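Local coordinates for protein DR2417 (Deinococcus radiodurans, PDB 4XWW) that probably degrades and matures RNA as a metal-dependent 5'-3' exonuclease, possibly also an endonuclease, of the metallo-beta-lactamase superfamily, working as a homodimer, at residues R227-I232 and T339-S344. Residues are numbered along the deposited sequence; the frame is centred on the assembly and turned at random.
Sequences RNLEEI and TVILSS
L229 and I341 form the centre of this contact, the leucine reaching from the helix with its two methyls divided between I341 and S343. L229 CD2 lies 3.9 Å from I341 CG2, the branch methyl, the two side chains crossing at a slant, while L229 CD1 turns toward S343 and stops 4.1 Å from its OG. One turn further along the helix, I232 adds a looser apolar touch, with its CG2 4.3 Å from I341 CD1. On I341, CG2 stands anti to the backbone N and faces L229, whereas CG1, beside that N (chi1 -59°), carries CD1 to a place between the two helix residues, where L229 CD2 also comes within 4.3 Å of I341 CD1. No hydrogen bond links the two segments. Helix 222-234 is thereby packed on one face of the parallel five-stranded sheet of the beta-CASP domain, in which strand 339-342 runs between strands 240-243 and 367-369. Helix 249-261 packs beside L229 through I255 and L258, and V369 lies against both I232 and I341. The chain bends at S343, the centre of an inverse gamma turn. Its OG, extended away from the backbone N (chi1 -170°), is buried beside a leucine methyl yet satisfied by hydrogen bonds with R251 NH1 and with O of V376, the residue directly before H377, a predicted substrate-binding residue whose side chain lies about 5 Å from that of S343.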
ATOM      1  N   ARG A 227     -12.771  13.104 -24.176  1.00 21.47           N
ATOM      2  CA  ARG A 227     -12.136  14.214 -24.892  1.00 24.57           C
ATOM      3  C   ARG A 227     -10.632  14.255 -24.612  1.00 19.65           C
ATOM      4  O   ARG A 227      -9.803  14.437 -25.523  1.00 21.63           O
ATOM      5  CB  ARG A 227     -12.774  15.552 -24.504  1.00 30.60           C
ATOM      6  CG  ARG A 227     -14.132  15.804 -25.146  1.00 38.57           C
ATOM      7  CD  ARG A 227     -14.538  17.265 -24.986  1.00 47.06           C
ATOM      8  NE  ARG A 227     -14.748  17.618 -23.585  1.00 47.00           N
ATOM      9  CZ  ARG A 227     -15.895  17.431 -22.943  1.00 47.53           C
ATOM     10  NH1 ARG A 227     -16.931  16.900 -23.585  1.00 50.99           N
ATOM     11  NH2 ARG A 227     -16.006  17.769 -21.667  1.00 44.52           N
ATOM     12  N   ASN A 228     -10.280  14.085 -23.346  1.00 18.73           N
ATOM     13  CA  ASN A 228      -8.875  14.099 -22.955  1.00 19.68           C
ATOM     14  C   ASN A 228      -8.082  12.950 -23.588  1.00 19.58           C
ATOM     15  O   ASN A 228      -6.940  13.145 -24.054  1.00 19.83           O
ATOM     16  CB  ASN A 228      -8.755  14.051 -21.430  1.00 17.65           C
ATOM     17  CG  ASN A 228      -9.253  15.321 -20.769  1.00 19.93           C
ATOM     18  OD1 ASN A 228      -9.551  16.302 -21.446  1.00 22.71           O
ATOM     19  ND2 ASN A 228      -9.311  15.323 -19.433  1.00 21.48           N
ATOM     20  N   LEU A 229      -8.684  11.759 -23.589  1.00 18.06           N
ATOM     21  CA  LEU A 229      -8.051  10.592 -24.197  1.00 16.27           C
ATOM     22  C   LEU A 229      -7.870  10.806 -25.690  1.00 19.39           C
ATOM     23  O   LEU A 229      -6.825  10.468 -26.228  1.00 19.62           O
ATOM     24  CB  LEU A 229      -8.848   9.311 -23.921  1.00 18.76           C
ATOM     25  CG  LEU A 229      -8.677   8.776 -22.490  1.00 17.11           C
ATOM     26  CD1 LEU A 229      -9.710   7.667 -22.215  1.00 21.04           C
ATOM     27  CD2 LEU A 229      -7.217   8.279 -22.240  1.00 18.06           C
ATOM     28  N   GLU A 230      -8.871  11.376 -26.362  1.00 18.05           N
ATOM     29  CA  GLU A 230      -8.732  11.571 -27.800  1.00 20.34           C
ATOM     30  C   GLU A 230      -7.605  12.554 -28.113  1.00 20.40           C
ATOM     31  O   GLU A 230      -6.843  12.347 -29.064  1.00 21.18           O
ATOM     32  CB  GLU A 230     -10.054  12.048 -28.427  1.00 20.33           C
ATOM     33  CG  GLU A 230      -9.967  12.144 -29.962  1.00 25.89           C
ATOM     34  CD  GLU A 230     -11.327  12.148 -30.640  1.00 25.48           C
ATOM     35  OE1 GLU A 230     -12.317  12.522 -29.984  1.00 29.37           O
ATOM     36  OE2 GLU A 230     -11.397  11.750 -31.821  1.00 28.87           O
ATOM     37  N   GLU A 231      -7.462  13.596 -27.293  1.00 20.72           N
ATOM     38  CA  GLU A 231      -6.414  14.582 -27.514  1.00 22.66           C
ATOM     39  C   GLU A 231      -5.031  13.939 -27.366  1.00 21.50           C
ATOM     40  O   GLU A 231      -4.152  14.152 -28.196  1.00 21.67           O
ATOM     41  CB  GLU A 231      -6.571  15.767 -26.548  1.00 27.61           C
ATOM     42  CG  GLU A 231      -5.567  16.912 -26.765  1.00 32.31           C
ATOM     43  CD  GLU A 231      -5.821  18.104 -25.846  1.00 40.50           C
ATOM     44  OE1 GLU A 231      -5.979  17.892 -24.625  1.00 39.67           O
ATOM     45  OE2 GLU A 231      -5.877  19.251 -26.345  1.00 38.91           O
ATOM     46  N   ILE A 232      -4.848  13.140 -26.317  1.00 17.85           N
ATOM     47  CA  ILE A 232      -3.600  12.424 -26.113  1.00 21.35           C
ATOM     48  C   ILE A 232      -3.308  11.442 -27.254  1.00 19.38           C
ATOM     49  O   ILE A 232      -2.224  11.454 -27.838  1.00 20.82           O
ATOM     50  CB  ILE A 232      -3.631  11.692 -24.759  1.00 19.68           C
ATOM     51  CG1 ILE A 232      -3.643  12.725 -23.628  1.00 19.63           C
ATOM     52  CG2 ILE A 232      -2.436  10.732 -24.632  1.00 20.40           C
ATOM     53  CD1 ILE A 232      -4.098  12.175 -22.297  1.00 21.74           C
ATOM     54  N   THR A 339       3.227   4.136 -26.444  1.00 22.16           N
ATOM     55  CA  THR A 339       2.569   4.892 -25.388  1.00 20.99           C
ATOM     56  C   THR A 339       1.701   3.955 -24.562  1.00 18.58           C
ATOM     57  O   THR A 339       0.888   3.210 -25.114  1.00 23.18           O
ATOM     58  CB  THR A 339       1.715   6.043 -25.969  1.00 18.52           C
ATOM     59  OG1 THR A 339       2.564   6.902 -26.749  1.00 26.03           O
ATOM     60  CG2 THR A 339       1.076   6.862 -24.858  1.00 20.76           C
ATOM     61  N   VAL A 340       1.870   3.993 -23.242  1.00 17.18           N
ATOM     62  CA  VAL A 340       0.986   3.232 -22.356  1.00 17.15           C
ATOM     63  C   VAL A 340       0.173   4.183 -21.498  1.00 16.89           C
ATOM     64  O   VAL A 340       0.718   5.065 -20.825  1.00 18.82           O
ATOM     65  CB  VAL A 340       1.754   2.255 -21.468  1.00 16.92           C
ATOM     66  CG1 VAL A 340       0.796   1.627 -20.407  1.00 22.15           C
ATOM     67  CG2 VAL A 340       2.378   1.191 -22.335  1.00 23.51           C
ATOM     68  N   ILE A 341      -1.150   4.030 -21.555  1.00 15.52           N
ATOM     69  CA  ILE A 341      -2.049   4.885 -20.792  1.00 14.70           C
ATOM     70  C   ILE A 341      -2.723   4.074 -19.692  1.00 16.80           C
ATOM     71  O   ILE A 341      -3.387   3.067 -19.971  1.00 19.24           O
ATOM     72  CB  ILE A 341      -3.141   5.511 -21.684  1.00 17.56           C
ATOM     73  CG1 ILE A 341      -2.543   6.356 -22.817  1.00 20.78           C
ATOM     74  CG2 ILE A 341      -4.142   6.327 -20.847  1.00 18.28           C
ATOM     75  CD1 ILE A 341      -3.573   6.679 -23.932  1.00 18.10           C
ATOM     76  N   LEU A 342      -2.571   4.528 -18.453  1.00 17.08           N
ATOM     77  CA  LEU A 342      -3.297   3.946 -17.325  1.00 14.21           C
ATOM     78  C   LEU A 342      -4.559   4.764 -17.083  1.00 17.71           C
ATOM     79  O   LEU A 342      -4.513   5.801 -16.428  1.00 20.70           O
ATOM     80  CB  LEU A 342      -2.422   3.913 -16.059  1.00 16.50           C
ATOM     81  CG  LEU A 342      -1.023   3.327 -16.247  1.00 24.56           C
ATOM     82  CD1 LEU A 342      -0.243   3.229 -14.906  1.00 27.40           C
ATOM     83  CD2 LEU A 342      -1.074   1.994 -16.918  1.00 23.88           C
ATOM     84  N   SER A 343      -5.675   4.316 -17.660  1.00 13.76           N
ATOM     85  CA  SER A 343      -6.956   5.010 -17.528  1.00 14.51           C
ATOM     86  C   SER A 343      -7.647   4.505 -16.265  1.00 16.92           C
ATOM     87  O   SER A 343      -8.675   3.834 -16.333  1.00 19.89           O
ATOM     88  CB  SER A 343      -7.820   4.785 -18.775  1.00 15.83           C
ATOM     89  OG  SER A 343      -8.977   5.615 -18.785  1.00 16.57           O
ATOM     90  N   SER A 344      -7.067   4.847 -15.120  0.59 17.98           N
ATOM     91  CA  SER A 344      -7.448   4.306 -13.816  0.59 17.19           C
ATOM     92  C   SER A 344      -6.587   4.967 -12.746  0.59 18.64           C
ATOM     93  O   SER A 344      -5.590   5.604 -13.055  0.59 18.49           O
ATOM     94  CB  SER A 344      -7.259   2.790 -13.753  0.59 22.87           C
ATOM     95  OG  SER A 344      -5.919   2.457 -14.037  0.59 34.53           O
TER